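PDB 6D2Y: PbSGBP-B lipoprotein from Prevotella bryantii B14, which probably binds polysaccharide at the cell surface as a lipoprotein of a polysaccharide utilization locus, through a beta-sandwich domain that also carries a magnesium ion. Local coordinates for residues A[140-144]-A[252-256]; A[257-263]-A[446-452]; A[317-321]-A[386-391]; A[325-331]-A[371-377]. All blocks are in the same frame, centred on the assembly; numbering follows the deposited sequence.

How the interactions relate
The four contacts come in series and then nested along the chain. Interaction 1 joins a loop of the IPT/TIG domain to the metal-binding loop 252-256, and interaction 2 begins at the next residue, so the two share the magnesium ion although their centres are about 14 Å apart. Interaction 2 closes a long loop that contains interaction 3, which in turn encloses interaction 4. Interactions 2 and 3 meet in one sheet, where strands 449-458 and 311-318 are neighbours, with centres about 10 Å apart. Interaction 4 belongs to a second sheet, yet W325 packs on I449 and M317. Together they tie a metal site, two sheets and a domain junction into one body.

Interaction 1. Residues A[140-144]-A[252-256]; sequences NEWAK and TSLSG. With MG (magnesium ion), chain B.
W142 and L254 meet where a turn of 140-144 is laid against the loop 252-256. The CB of W142 rests on the isobutyl end of L254, 3.7 Å from CD2, with CD1 scarcely farther. The ring then turns past the leucine, which lies obliquely to it. At the far rim, CZ3 of W142 comes 3.7 Å from OG of S255, the hydroxyl sitting at the ring edge near its plane. On the pyrrole side, NE1 finds its polar partner elsewhere, in the carbonyl of D218. A long flat residue with one N-H suits this place: its CB packs on the leucine, its benzo edge reaches S255 and its N-H is anchored on D218. L254 sends CG anti to the backbone N (chi1 166°), which carries its methyls in toward the tryptophan. CD1 of L254 also lies 3.9 Å from ND2 of N140.

What shapes the turn is local. OD1 of N140 accepts the backbone N-H of W142 at 2.7 Å, an Asx turn, with the donor standing well above the carbonyl plane; asparagine is apt because its short amide reaches forward to the N-H two residues on. K144 runs along the flank and bends at its end, bringing NZ to the carbonyl O of L254, a bond modelled so short that its exact length is doubtful. S255 gives its backbone O to magnesium at 2.3 Å. The whole is a type I turn of an IPT/TIG domain seated on the metal-binding loop of the glycan-binding domain, where D225, D227, N257 and D452 complete the protein ligands.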
loop_
_atom_site.group_PDB
_atom_site.type_symbol
_atom_site.label_atom_id
_atom_site.label_comp_id
_atom_site.label_asym_id
_atom_site.label_seq_id
_atom_site.Cartn_x
_atom_site.Cartn_y
_atom_site.Cartn_z
ATOM N N ASN A 140 -3.034 4.863 -9.631
ATOM C CA ASN A 140 -3.024 6.318 -9.486
ATOM C C ASN A 140 -4.321 6.689 -8.779
ATOM O O ASN A 140 -5.388 6.694 -9.396
ATOM C CB ASN A 140 -2.916 7.012 -10.838
ATOM C CG ASN A 140 -2.942 8.534 -10.730
ATOM O OD1 ASN A 140 -3.061 9.098 -9.643
ATOM N ND2 ASN A 140 -2.820 9.203 -11.871
ATOM N N GLU A 141 -4.226 7.003 -7.491
ATOM C CA GLU A 141 -5.408 7.439 -6.764
ATOM C C GLU A 141 -5.968 8.750 -7.304
ATOM O O GLU A 141 -7.110 9.098 -6.981
ATOM C CB GLU A 141 -5.079 7.577 -5.280
ATOM C CG GLU A 141 -4.574 6.278 -4.687
ATOM C CD GLU A 141 -4.211 6.393 -3.224
ATOM O OE1 GLU A 141 -4.449 7.465 -2.628
ATOM O OE2 GLU A 141 -3.681 5.410 -2.668
ATOM N N TRP A 142 -5.191 9.491 -8.107
ATOM C CA TRP A 142 -5.647 10.724 -8.741
ATOM C C TRP A 142 -5.777 10.579 -10.256
ATOM O O TRP A 142 -5.500 11.516 -11.007
ATOM C CB TRP A 142 -4.713 11.872 -8.368
ATOM C CG TRP A 142 -4.955 12.406 -6.973
ATOM C CD1 TRP A 142 -4.939 11.696 -5.809
ATOM C CD2 TRP A 142 -5.256 13.760 -6.609
ATOM N NE1 TRP A 142 -5.199 12.522 -4.741
ATOM C CE2 TRP A 142 -5.399 13.795 -5.207
ATOM C CE3 TRP A 142 -5.414 14.945 -7.332
ATOM C CZ2 TRP A 142 -5.692 14.967 -4.517
ATOM C CZ3 TRP A 142 -5.705 16.100 -6.651
ATOM C CH2 TRP A 142 -5.841 16.107 -5.257
ATOM N N ALA A 143 -6.257 9.426 -10.707
ATOM C CA ALA A 143 -6.381 9.174 -12.133
ATOM C C ALA A 143 -7.543 9.960 -12.718
ATOM O O ALA A 143 -8.640 9.992 -12.155
ATOM C CB ALA A 143 -6.576 7.684 -12.397
ATOM N N LYS A 144 -7.295 10.592 -13.861
ATOM C CA LYS A 144 -8.323 11.350 -14.554
ATOM C C LYS A 144 -9.235 10.419 -15.351
ATOM O O LYS A 144 -8.932 9.243 -15.574
ATOM C CB LYS A 144 -7.690 12.389 -15.478
ATOM C CG LYS A 144 -6.430 13.028 -14.924
ATOM C CD LYS A 144 -5.915 14.129 -15.836
ATOM C CE LYS A 144 -5.175 15.190 -15.043
ATOM N NZ LYS A 144 -5.808 15.416 -13.714
ATOM N N THR A 252 2.002 18.546 -18.373
ATOM C CA THR A 252 2.260 17.283 -17.696
ATOM C C THR A 252 1.680 17.232 -16.289
ATOM O O THR A 252 1.897 16.238 -15.587
ATOM C CB THR A 252 3.767 17.022 -17.634
ATOM O OG1 THR A 252 4.328 17.714 -16.504
ATOM C CG2 THR A 252 4.448 17.499 -18.906
ATOM N N SER A 253 0.966 18.272 -15.863
ATOM C CA SER A 253 0.475 18.336 -14.493
ATOM C C SER A 253 -0.580 17.268 -14.234
ATOM O O SER A 253 -1.427 16.982 -15.085
ATOM C CB SER A 253 -0.113 19.716 -14.204
ATOM O OG SER A 253 0.899 20.657 -13.892
ATOM N N LEU A 254 -0.522 16.676 -13.042
ATOM C CA LEU A 254 -1.610 15.825 -12.577
ATOM C C LEU A 254 -2.769 16.667 -12.063
ATOM O O LEU A 254 -3.930 16.427 -12.414
ATOM C CB LEU A 254 -1.104 14.887 -11.482
ATOM C CG LEU A 254 -2.170 14.173 -10.653
ATOM C CD1 LEU A 254 -2.800 13.041 -11.453
ATOM C CD2 LEU A 254 -1.575 13.664 -9.354
ATOM N N SER A 255 -2.466 17.662 -11.229
ATOM C CA SER A 255 -3.483 18.580 -10.724
ATOM C C SER A 255 -2.756 19.841 -10.259
ATOM O O SER A 255 -2.148 19.844 -9.184
ATOM C CB SER A 255 -4.291 17.957 -9.598
ATOM O OG SER A 255 -5.304 18.844 -9.159
ATOM N N GLY A 256 -2.819 20.889 -11.076
ATOM C CA GLY A 256 -2.181 22.140 -10.708
ATOM C C GLY A 256 -0.674 21.993 -10.619
ATOM O O GLY A 256 -0.048 21.236 -11.371
HETATM MG MG MG B . -0.902 19.845 -7.298
HETATM O O HOH W 1 -2.457 18.861 -6.474
#

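Interaction 2. Residues A[257-263]-A[446-452]; sequences NYMQIGN and TPIIKID. With MG (magnesium ion), chain B.
Y258 sets its CG between its own backbone N and carbonyl carbon (chi1 58°), while K450 turns CG anti to its carbonyl carbon (chi1 -57°) and then runs fully extended; these two choices lay the lysine chain across the tyrosine ring. CD of K450 stands over the ring face, 3.9 Å from the centroid of Y258, a CH-pi contact that uses the greasy part of a long polar residue. The tips add only a weak bond; NZ of K450 also bonds to T252, and OH of Y258 to D250 and Q248. Beside them Q260 points the same way as K450, its OE1 3.4 Å from CE of the lysine, and its NE2 donates to the carbonyl O of G262 at 2.7 Å, in the carbonyl plane and nearly in its own amide plane.

On the other side of the sheet lie M259 (selenomethionine), I261, I449 and I451, branched and flexible apolar chains that suit a sandwich interior; CD1 of I261 and CD1 of I451 approach to 3.9 Å, under cover from strand 423-428. Four backbone bonds join the antiparallel strands through the pairs M259–I451 and I261–I449.

At the end of the pair, D452 grips magnesium with both carboxylate oxygens, OD1 at 2.4 Å and OD2 at 2.5 Å, and N257 adds its backbone O at 2.5 Å. OD2 of D452 and O of N257 are thereby drawn within 3.3 Å of each other. Two acceptors so close would ordinarily disfavour one another; the cation they share probably pays for it, and N257 and D452 are joined through the metal.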
loop_
_atom_site.group_PDB
_atom_site.type_symbol
_atom_site.label_atom_id
_atom_site.label_comp_id
_atom_site.label_asym_id
_atom_site.label_seq_id
_atom_site.Cartn_x
_atom_site.Cartn_y
_atom_site.Cartn_z
ATOM N N ASN A 257 -0.084 22.718 -9.674
ATOM C CA ASN A 257 1.362 22.725 -9.522
ATOM C C ASN A 257 1.873 21.374 -9.044
ATOM O O ASN A 257 1.192 20.639 -8.324
ATOM C CB ASN A 257 1.797 23.808 -8.533
ATOM C CG ASN A 257 1.618 25.205 -9.083
ATOM O OD1 ASN A 257 1.796 25.442 -10.275
ATOM N ND2 ASN A 257 1.259 26.141 -8.213
ATOM N N TYR A 258 3.093 21.057 -9.460
ATOM C CA TYR A 258 3.833 19.918 -8.949
ATOM C C TYR A 258 5.208 20.395 -8.508
ATOM O O TYR A 258 5.665 21.475 -8.888
ATOM C CB TYR A 258 3.974 18.807 -10.000
ATOM C CG TYR A 258 4.663 19.262 -11.268
ATOM C CD1 TYR A 258 3.925 19.667 -12.374
ATOM C CD2 TYR A 258 6.050 19.301 -11.358
ATOM C CE1 TYR A 258 4.550 20.092 -13.534
ATOM C CE2 TYR A 258 6.680 19.730 -12.508
ATOM C CZ TYR A 258 5.927 20.120 -13.594
ATOM O OH TYR A 258 6.560 20.539 -14.741
HETATM N N MSE A 259 5.870 19.569 -7.712
HETATM C CA MSE A 259 7.235 19.849 -7.296
HETATM C C MSE A 259 8.173 18.892 -8.017
HETATM O O MSE A 259 7.881 17.704 -8.133
HETATM C CB MSE A 259 7.354 19.737 -5.775
HETATM C CG MSE A 259 8.682 20.163 -5.172
HETATM SE SE MSE A 259 10.078 18.814 -5.279
HETATM C CE MSE A 259 9.384 17.581 -3.952
ATOM N N GLN A 260 9.289 19.410 -8.522
ATOM C CA GLN A 260 10.178 18.645 -9.385
ATOM C C GLN A 260 11.563 18.546 -8.764
ATOM O O GLN A 260 12.156 19.564 -8.388
ATOM C CB GLN A 260 10.276 19.275 -10.777
ATOM C CG GLN A 260 11.255 18.565 -11.701
ATOM C CD GLN A 260 11.350 19.225 -13.061
ATOM O OE1 GLN A 260 10.350 19.398 -13.758
ATOM N NE2 GLN A 260 12.566 19.578 -13.456
ATOM N N ILE A 261 12.070 17.320 -8.666
ATOM C CA ILE A 261 13.438 17.051 -8.240
ATOM C C ILE A 261 14.248 16.675 -9.471
ATOM O O ILE A 261 13.835 15.810 -10.255
ATOM C CB ILE A 261 13.483 15.935 -7.183
ATOM C CG1 ILE A 261 12.658 16.317 -5.953
ATOM C CG2 ILE A 261 14.916 15.619 -6.793
ATOM C CD1 ILE A 261 12.590 15.222 -4.908
ATOM N N GLY A 262 15.397 17.321 -9.647
ATOM C CA GLY A 262 16.195 17.121 -10.837
ATOM C C GLY A 262 15.652 17.901 -12.021
ATOM O O GLY A 262 14.608 18.551 -11.963
ATOM N N ASN A 263 16.391 17.829 -13.123
ATOM C CA ASN A 263 16.011 18.523 -14.345
ATOM C C ASN A 263 16.734 17.871 -15.515
ATOM O O ASN A 263 17.573 16.985 -15.337
ATOM C CB ASN A 263 16.326 20.022 -14.261
ATOM C CG ASN A 263 15.387 20.863 -15.106
ATOM O OD1 ASN A 263 14.614 20.338 -15.910
ATOM N ND2 ASN A 263 15.449 22.178 -14.927
ATOM N N THR A 446 20.241 11.068 -15.413
ATOM C CA THR A 446 19.787 12.453 -15.324
ATOM C C THR A 446 18.308 12.394 -14.968
ATOM O O THR A 446 17.440 12.554 -15.836
ATOM C CB THR A 446 20.020 13.212 -16.631
ATOM O OG1 THR A 446 19.377 12.518 -17.709
ATOM C CG2 THR A 446 21.509 13.330 -16.926
ATOM N N PRO A 447 17.985 12.154 -13.702
ATOM C CA PRO A 447 16.597 11.866 -13.337
ATOM C C PRO A 447 15.756 13.123 -13.186
ATOM O O PRO A 447 16.230 14.180 -12.764
ATOM C CB PRO A 447 16.739 11.139 -11.996
ATOM C CG PRO A 447 17.959 11.752 -11.391
ATOM C CD PRO A 447 18.885 12.099 -12.535
ATOM N N ILE A 448 14.485 12.986 -13.554
ATOM C CA ILE A 448 13.468 14.008 -13.338
ATOM C C ILE A 448 12.336 13.355 -12.562
ATOM O O ILE A 448 11.708 12.407 -13.050
ATOM C CB ILE A 448 12.953 14.605 -14.656
ATOM C CG1 ILE A 448 14.020 15.498 -15.295
ATOM C CG2 ILE A 448 11.669 15.388 -14.412
ATOM C CD1 ILE A 448 13.497 16.376 -16.423
ATOM N N ILE A 449 12.085 13.849 -11.354
ATOM C CA ILE A 449 11.057 13.305 -10.477
ATOM C C ILE A 449 10.094 14.428 -10.139
ATOM O O ILE A 449 10.456 15.380 -9.436
ATOM C CB ILE A 449 11.645 12.686 -9.204
ATOM C CG1 ILE A 449 12.503 11.471 -9.550
ATOM C CG2 ILE A 449 10.535 12.335 -8.223
ATOM C CD1 ILE A 449 13.396 11.023 -8.422
ATOM N N LYS A 450 8.871 14.322 -10.638
ATOM C CA LYS A 450 7.821 15.276 -10.333
ATOM C C LYS A 450 6.918 14.687 -9.261
ATOM O O LYS A 450 6.473 13.544 -9.377
ATOM C CB LYS A 450 7.035 15.633 -11.593
ATOM C CG LYS A 450 7.929 16.192 -12.687
ATOM C CD LYS A 450 7.148 16.620 -13.917
ATOM C CE LYS A 450 8.083 17.217 -14.960
ATOM N NZ LYS A 450 7.373 17.518 -16.231
ATOM N N ILE A 451 6.670 15.461 -8.213
ATOM C CA ILE A 451 5.927 14.992 -7.053
ATOM C C ILE A 451 4.768 15.943 -6.808
ATOM O O ILE A 451 4.914 17.165 -6.933
ATOM C CB ILE A 451 6.841 14.892 -5.811
ATOM C CG1 ILE A 451 7.859 13.771 -6.001
ATOM C CG2 ILE A 451 6.029 14.667 -4.546
ATOM C CD1 ILE A 451 8.976 13.767 -4.977
ATOM N N ASP A 452 3.610 15.381 -6.478
ATOM C CA ASP A 452 2.481 16.187 -6.047
ATOM C C ASP A 452 1.652 15.362 -5.071
ATOM O O ASP A 452 1.754 14.134 -5.022
ATOM C CB ASP A 452 1.656 16.669 -7.254
ATOM C CG ASP A 452 0.512 17.582 -6.858
ATOM O OD1 ASP A 452 -0.579 17.471 -7.455
ATOM O OD2 ASP A 452 0.703 18.401 -5.938
HETATM MG MG MG B . -0.902 19.845 -7.298
HETATM O O HOH W 1 -2.457 18.861 -6.474
#

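Interaction 3. Residues A[317-321]-A[386-391]; sequences MLIPA and YDTGDK
I319 and D387 form the centre of the contact: CG2 of the isoleucine lies 3.7 Å from CB of the aspartate. The other branch of I319 reaches the edge of the Y386 ring, where CD1 comes near the ring plane, 4.1 Å from CD2. A beta-branched chain suits the site because its two arms can follow two successive residues. L318 offers CD2 to CA of D390 at 3.8 Å.

A321 donates its backbone N-H to OD2 of D390 at 3.3 Å, meeting the oxygen from above the carboxylate plane, and the CB of A321 is small enough to sit against the same carboxylate. The N-H of T388 points almost straight (169°) at the carbonyl O of I319, but the bond is weak.

Behind this first layer, the loop holds itself in shape. D387 places its CG between its backbone N and carbonyl carbon (chi1 65°), which lets OD1 take the N-H of G389 at 2.8 Å with its anti lone pair, an Asx turn. OG1 of T388 bonds to the carbonyl O of K391 at 2.6 Å, and the backbone N of K391 returns to O of T388. G389 and D390 hold the positive phi a type I' turn requires; glycine takes it without strain, and aspartate tolerates it better than most residues. Farther out, M317 pairs with V393 and L318 with K450 through the backbone. Residues 388-391 are thus a type I' turn, and it delivers the chain into strand 393-398, which runs antiparallel to 311-318 in the metal-bearing sheet.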
loop_
_atom_site.group_PDB
_atom_site.type_symbol
_atom_site.label_atom_id
_atom_site.label_comp_id
_atom_site.label_asym_id
_atom_site.label_seq_id
_atom_site.Cartn_x
_atom_site.Cartn_y
_atom_site.Cartn_z
HETATM N N MSE A 317 3.598 10.560 -8.259
HETATM C CA MSE A 317 4.946 10.754 -8.783
HETATM C C MSE A 317 5.033 10.475 -10.281
HETATM O O MSE A 317 4.455 9.508 -10.782
HETATM C CB MSE A 317 5.922 9.856 -8.014
HETATM C CG MSE A 317 7.381 9.891 -8.455
HETATM SE SE MSE A 317 8.332 8.526 -7.438
HETATM C CE MSE A 317 10.174 8.938 -7.833
ATOM N N LEU A 318 5.755 11.336 -10.995
ATOM C CA LEU A 318 5.982 11.178 -12.423
ATOM C C LEU A 318 7.477 11.183 -12.687
ATOM O O LEU A 318 8.185 12.103 -12.261
ATOM C CB LEU A 318 5.300 12.296 -13.227
ATOM C CG LEU A 318 4.959 12.032 -14.701
ATOM C CD1 LEU A 318 4.076 13.136 -15.245
ATOM C CD2 LEU A 318 6.197 11.894 -15.575
ATOM N N ILE A 319 7.950 10.159 -13.389
ATOM C CA ILE A 319 9.314 10.119 -13.911
ATOM C C ILE A 319 9.234 9.936 -15.421
ATOM O O ILE A 319 8.764 8.888 -15.889
ATOM C CB ILE A 319 10.142 8.997 -13.270
ATOM C CG1 ILE A 319 10.278 9.211 -11.763
ATOM C CG2 ILE A 319 11.513 8.917 -13.919
ATOM C CD1 ILE A 319 11.183 8.196 -11.103
ATOM N N PRO A 320 9.666 10.915 -16.215
ATOM C CA PRO A 320 9.619 10.754 -17.672
ATOM C C PRO A 320 10.477 9.584 -18.132
ATOM O O PRO A 320 11.509 9.266 -17.537
ATOM C CB PRO A 320 10.165 12.087 -18.195
ATOM C CG PRO A 320 9.938 13.054 -17.078
ATOM C CD PRO A 320 10.114 12.259 -15.820
ATOM N N ALA A 321 10.028 8.934 -19.209
ATOM C CA ALA A 321 10.766 7.798 -19.749
ATOM C C ALA A 321 12.159 8.200 -20.216
ATOM O O ALA A 321 13.096 7.400 -20.128
ATOM C CB ALA A 321 9.983 7.161 -20.899
ATOM N N TYR A 386 14.872 3.255 -13.450
ATOM C CA TYR A 386 13.446 3.181 -13.173
ATOM C C TYR A 386 12.772 4.478 -13.597
ATOM O O TYR A 386 13.188 5.566 -13.187
ATOM C CB TYR A 386 13.169 2.910 -11.691
ATOM C CG TYR A 386 11.693 2.912 -11.344
ATOM C CD1 TYR A 386 10.934 1.749 -11.435
ATOM C CD2 TYR A 386 11.059 4.074 -10.921
ATOM C CE1 TYR A 386 9.586 1.748 -11.120
ATOM C CE2 TYR A 386 9.712 4.083 -10.603
ATOM C CZ TYR A 386 8.982 2.915 -10.704
ATOM O OH TYR A 386 7.642 2.916 -10.390
ATOM N N ASP A 387 11.744 4.353 -14.428
ATOM C CA ASP A 387 10.807 5.423 -14.728
ATOM C C ASP A 387 9.396 4.874 -14.547
ATOM O O ASP A 387 9.203 3.703 -14.197
ATOM C CB ASP A 387 11.022 5.976 -16.145
ATOM C CG ASP A 387 10.726 4.951 -17.227
ATOM O OD1 ASP A 387 9.553 4.840 -17.640
ATOM O OD2 ASP A 387 11.670 4.256 -17.666
ATOM N N THR A 388 8.392 5.723 -14.779
ATOM C CA THR A 388 6.996 5.308 -14.682
ATOM C C THR A 388 6.228 5.558 -15.976
ATOM O O THR A 388 5.012 5.765 -15.940
ATOM C CB THR A 388 6.290 6.006 -13.514
ATOM O OG1 THR A 388 5.774 7.282 -13.944
ATOM C CG2 THR A 388 7.251 6.221 -12.347
ATOM N N GLY A 389 6.916 5.561 -17.118
ATOM C CA GLY A 389 6.266 5.651 -18.414
ATOM C C GLY A 389 5.535 6.942 -18.699
ATOM O O GLY A 389 4.621 6.949 -19.527
ATOM N N ASP A 390 5.917 8.040 -18.044
ATOM C CA ASP A 390 5.282 9.350 -18.183
ATOM C C ASP A 390 3.860 9.382 -17.634
ATOM O O ASP A 390 3.066 10.244 -18.023
ATOM C CB ASP A 390 5.283 9.836 -19.639
ATOM C CG ASP A 390 6.652 9.762 -20.280
ATOM O OD1 ASP A 390 6.941 8.747 -20.948
ATOM O OD2 ASP A 390 7.438 10.720 -20.121
ATOM N N LYS A 391 3.514 8.464 -16.738
ATOM C CA LYS A 391 2.239 8.501 -16.040
ATOM C C LYS A 391 2.464 8.825 -14.570
ATOM O O LYS A 391 3.538 8.582 -14.012
ATOM C CB LYS A 391 1.483 7.172 -16.163
ATOM C CG LYS A 391 1.017 6.835 -17.572
ATOM C CD LYS A 391 2.028 5.960 -18.285
ATOM C CE LYS A 391 1.501 5.457 -19.619
ATOM N NZ LYS A 391 2.485 4.555 -20.283
#

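Interaction 4. Residues A[325-331]-A[371-377]; sequences WGAGPMQ and RAIYMPW
An antiparallel strand pair flanked by a pair of tryptophans joins 325-331 to 371-377: M330 (selenomethionine) and Y374 are a hydrogen-bonded pair, with N of M330 2.9 Å from O of Y374. Beyond the strands, W377 turns its edge to the face of W325 in a T-shaped stack, centroids of the five-membered rings 4.5 Å apart and planes at 66°. W325 is pinned by its NE1, which bonds in its ring plane to the carbonyl O of G328 at 3.0 Å. A face of W377 is covered by backbone, CA of A327 making a CH-pi contact, where slim G326 and A327 let the chain lie flat on the ring. P329 packs tightly, its CB 3.4 Å from CG2 of I373.

At the other end NH1 of R371 meets OE1 of Q331 at 2.8 Å, at the guanidinium edge and nearly along the C=O axis. An amide suits the spot because it accepts through OE1 and donates through NE2 to the carbonyl of I429; NH2 and NE of R371 bond to those of F363 and W369. Strand 372-374 is outermost in its sheet, 330-335 next and 423-428 beyond it, while Y374 leans on strand 393-398 and W325 on M317.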
loop_
_atom_site.group_PDB
_atom_site.type_symbol
_atom_site.label_atom_id
_atom_site.label_comp_id
_atom_site.label_asym_id
_atom_site.label_seq_id
_atom_site.Cartn_x
_atom_site.Cartn_y
_atom_site.Cartn_z
ATOM N N TRP A 325 15.279 7.311 -13.361
ATOM C CA TRP A 325 15.899 7.439 -12.047
ATOM C C TRP A 325 16.525 6.097 -11.696
ATOM O O TRP A 325 15.813 5.137 -11.383
ATOM C CB TRP A 325 14.864 7.862 -11.006
ATOM C CG TRP A 325 15.372 7.885 -9.598
ATOM C CD1 TRP A 325 16.634 8.195 -9.183
ATOM C CD2 TRP A 325 14.622 7.587 -8.415
ATOM N NE1 TRP A 325 16.718 8.107 -7.813
ATOM C CE2 TRP A 325 15.495 7.737 -7.318
ATOM C CE3 TRP A 325 13.297 7.208 -8.176
ATOM C CZ2 TRP A 325 15.087 7.520 -6.003
ATOM C CZ3 TRP A 325 12.895 6.993 -6.870
ATOM C CH2 TRP A 325 13.786 7.151 -5.801
ATOM N N GLY A 326 17.852 6.031 -11.749
ATOM C CA GLY A 326 18.537 4.768 -11.561
ATOM C C GLY A 326 19.622 4.786 -10.506
ATOM O O GLY A 326 20.299 3.776 -10.295
ATOM N N ALA A 327 19.810 5.919 -9.836
ATOM C CA ALA A 327 20.814 5.995 -8.787
ATOM C C ALA A 327 20.367 7.001 -7.741
ATOM O O ALA A 327 19.528 7.867 -7.998
ATOM C CB ALA A 327 22.191 6.376 -9.343
ATOM N N GLY A 328 20.939 6.875 -6.551
ATOM C CA GLY A 328 20.669 7.808 -5.488
ATOM C C GLY A 328 19.359 7.528 -4.798
ATOM O O GLY A 328 18.280 7.905 -5.269
ATOM N N PRO A 329 19.433 6.852 -3.657
ATOM C CA PRO A 329 18.211 6.486 -2.939
ATOM C C PRO A 329 17.502 7.715 -2.395
ATOM O O PRO A 329 18.131 8.664 -1.921
ATOM C CB PRO A 329 18.721 5.589 -1.808
ATOM C CG PRO A 329 20.116 5.191 -2.199
ATOM C CD PRO A 329 20.642 6.353 -2.982
HETATM N N MSE A 330 16.195 7.673 -2.359
HETATM C CA MSE A 330 15.410 8.750 -1.893
HETATM C C MSE A 330 15.177 8.677 -0.449
HETATM O O MSE A 330 14.382 7.914 -0.003
HETATM C CB MSE A 330 14.066 8.697 -2.582
HETATM C CG MSE A 330 13.192 9.898 -2.291
HETATM SE SE MSE A 330 11.384 9.956 -2.943
HETATM C CE MSE A 330 11.674 10.226 -4.792
ATOM N N GLN A 331 15.826 9.523 0.296
ATOM C CA GLN A 331 15.675 9.562 1.744
ATOM C C GLN A 331 14.617 10.604 2.088
ATOM O O GLN A 331 14.776 11.787 1.769
ATOM C CB GLN A 331 17.006 9.873 2.428
ATOM C CG GLN A 331 18.140 8.978 1.942
ATOM C CD GLN A 331 19.288 8.864 2.926
ATOM O OE1 GLN A 331 19.138 9.152 4.114
ATOM N NE2 GLN A 331 20.443 8.424 2.436
ATOM N N ARG A 371 14.580 7.376 9.036
ATOM C CA ARG A 371 13.987 7.986 7.856
ATOM C C ARG A 371 13.736 6.897 6.825
ATOM O O ARG A 371 14.407 5.861 6.820
ATOM C CB ARG A 371 14.877 9.096 7.277
ATOM C CG ARG A 371 15.895 8.639 6.242
ATOM C CD ARG A 371 17.059 7.890 6.877
ATOM N NE ARG A 371 17.592 8.577 8.051
ATOM C CZ ARG A 371 18.491 9.555 8.001
ATOM N NH1 ARG A 371 18.960 9.970 6.833
ATOM N NH2 ARG A 371 18.920 10.121 9.123
ATOM N N ALA A 372 12.750 7.133 5.966
ATOM C CA ALA A 372 12.431 6.187 4.909
ATOM C C ALA A 372 13.357 6.394 3.720
ATOM O O ALA A 372 13.701 7.527 3.372
ATOM C CB ALA A 372 10.976 6.339 4.470
ATOM N N ILE A 373 13.768 5.291 3.104
ATOM C CA ILE A 373 14.647 5.316 1.941
ATOM C C ILE A 373 13.968 4.531 0.826
ATOM O O ILE A 373 13.871 3.298 0.892
ATOM C CB ILE A 373 16.041 4.756 2.256
ATOM C CG1 ILE A 373 16.538 5.295 3.600
ATOM C CG2 ILE A 373 17.011 5.112 1.148
ATOM C CD1 ILE A 373 18.029 5.117 3.831
ATOM N N TYR A 374 13.498 5.244 -0.195
ATOM C CA TYR A 374 12.761 4.659 -1.307
ATOM C C TYR A 374 13.683 4.524 -2.512
ATOM O O TYR A 374 14.327 5.498 -2.920
ATOM C CB TYR A 374 11.548 5.523 -1.656
ATOM C CG TYR A 374 10.700 5.015 -2.805
ATOM C CD1 TYR A 374 10.161 3.738 -2.792
ATOM C CD2 TYR A 374 10.426 5.824 -3.895
ATOM C CE1 TYR A 374 9.380 3.281 -3.841
ATOM C CE2 TYR A 374 9.646 5.384 -4.944
ATOM C CZ TYR A 374 9.127 4.112 -4.915
ATOM O OH TYR A 374 8.354 3.673 -5.964
HETATM N N MSE A 375 13.748 3.323 -3.073
HETATM C CA MSE A 375 14.654 3.073 -4.186
HETATM C C MSE A 375 14.120 1.990 -5.121
HETATM O O MSE A 375 14.641 0.873 -5.137
HETATM C CB MSE A 375 16.039 2.648 -3.684
HETATM C CG MSE A 375 16.032 1.626 -2.540
HETATM SE SE MSE A 375 17.585 1.699 -1.372
HETATM C CE MSE A 375 18.940 1.749 -2.755
ATOM N N PRO A 376 13.094 2.306 -5.916
ATOM C CA PRO A 376 12.554 1.301 -6.845
ATOM C C PRO A 376 13.509 0.940 -7.968
ATOM O O PRO A 376 13.274 -0.061 -8.658
ATOM C CB PRO A 376 11.287 1.970 -7.386
ATOM C CG PRO A 376 11.575 3.428 -7.295
ATOM C CD PRO A 376 12.426 3.611 -6.061
ATOM N N TRP A 377 14.575 1.718 -8.175
ATOM C CA TRP A 377 15.575 1.375 -9.175
ATOM C C TRP A 377 16.469 0.221 -8.740
ATOM O O TRP A 377 17.226 -0.299 -9.567
ATOM C CB TRP A 377 16.430 2.603 -9.502
ATOM C CG TRP A 377 17.017 3.294 -8.308
ATOM C CD1 TRP A 377 16.503 4.376 -7.653
ATOM C CD2 TRP A 377 18.238 2.961 -7.637
ATOM N NE1 TRP A 377 17.325 4.734 -6.610
ATOM C CE2 TRP A 377 18.398 3.880 -6.579
ATOM C CE3 TRP A 377 19.211 1.973 -7.824
ATOM C CZ2 TRP A 377 19.488 3.841 -5.713
ATOM C CZ3 TRP A 377 20.293 1.936 -6.963
ATOM C CH2 TRP A 377 20.424 2.864 -5.922
#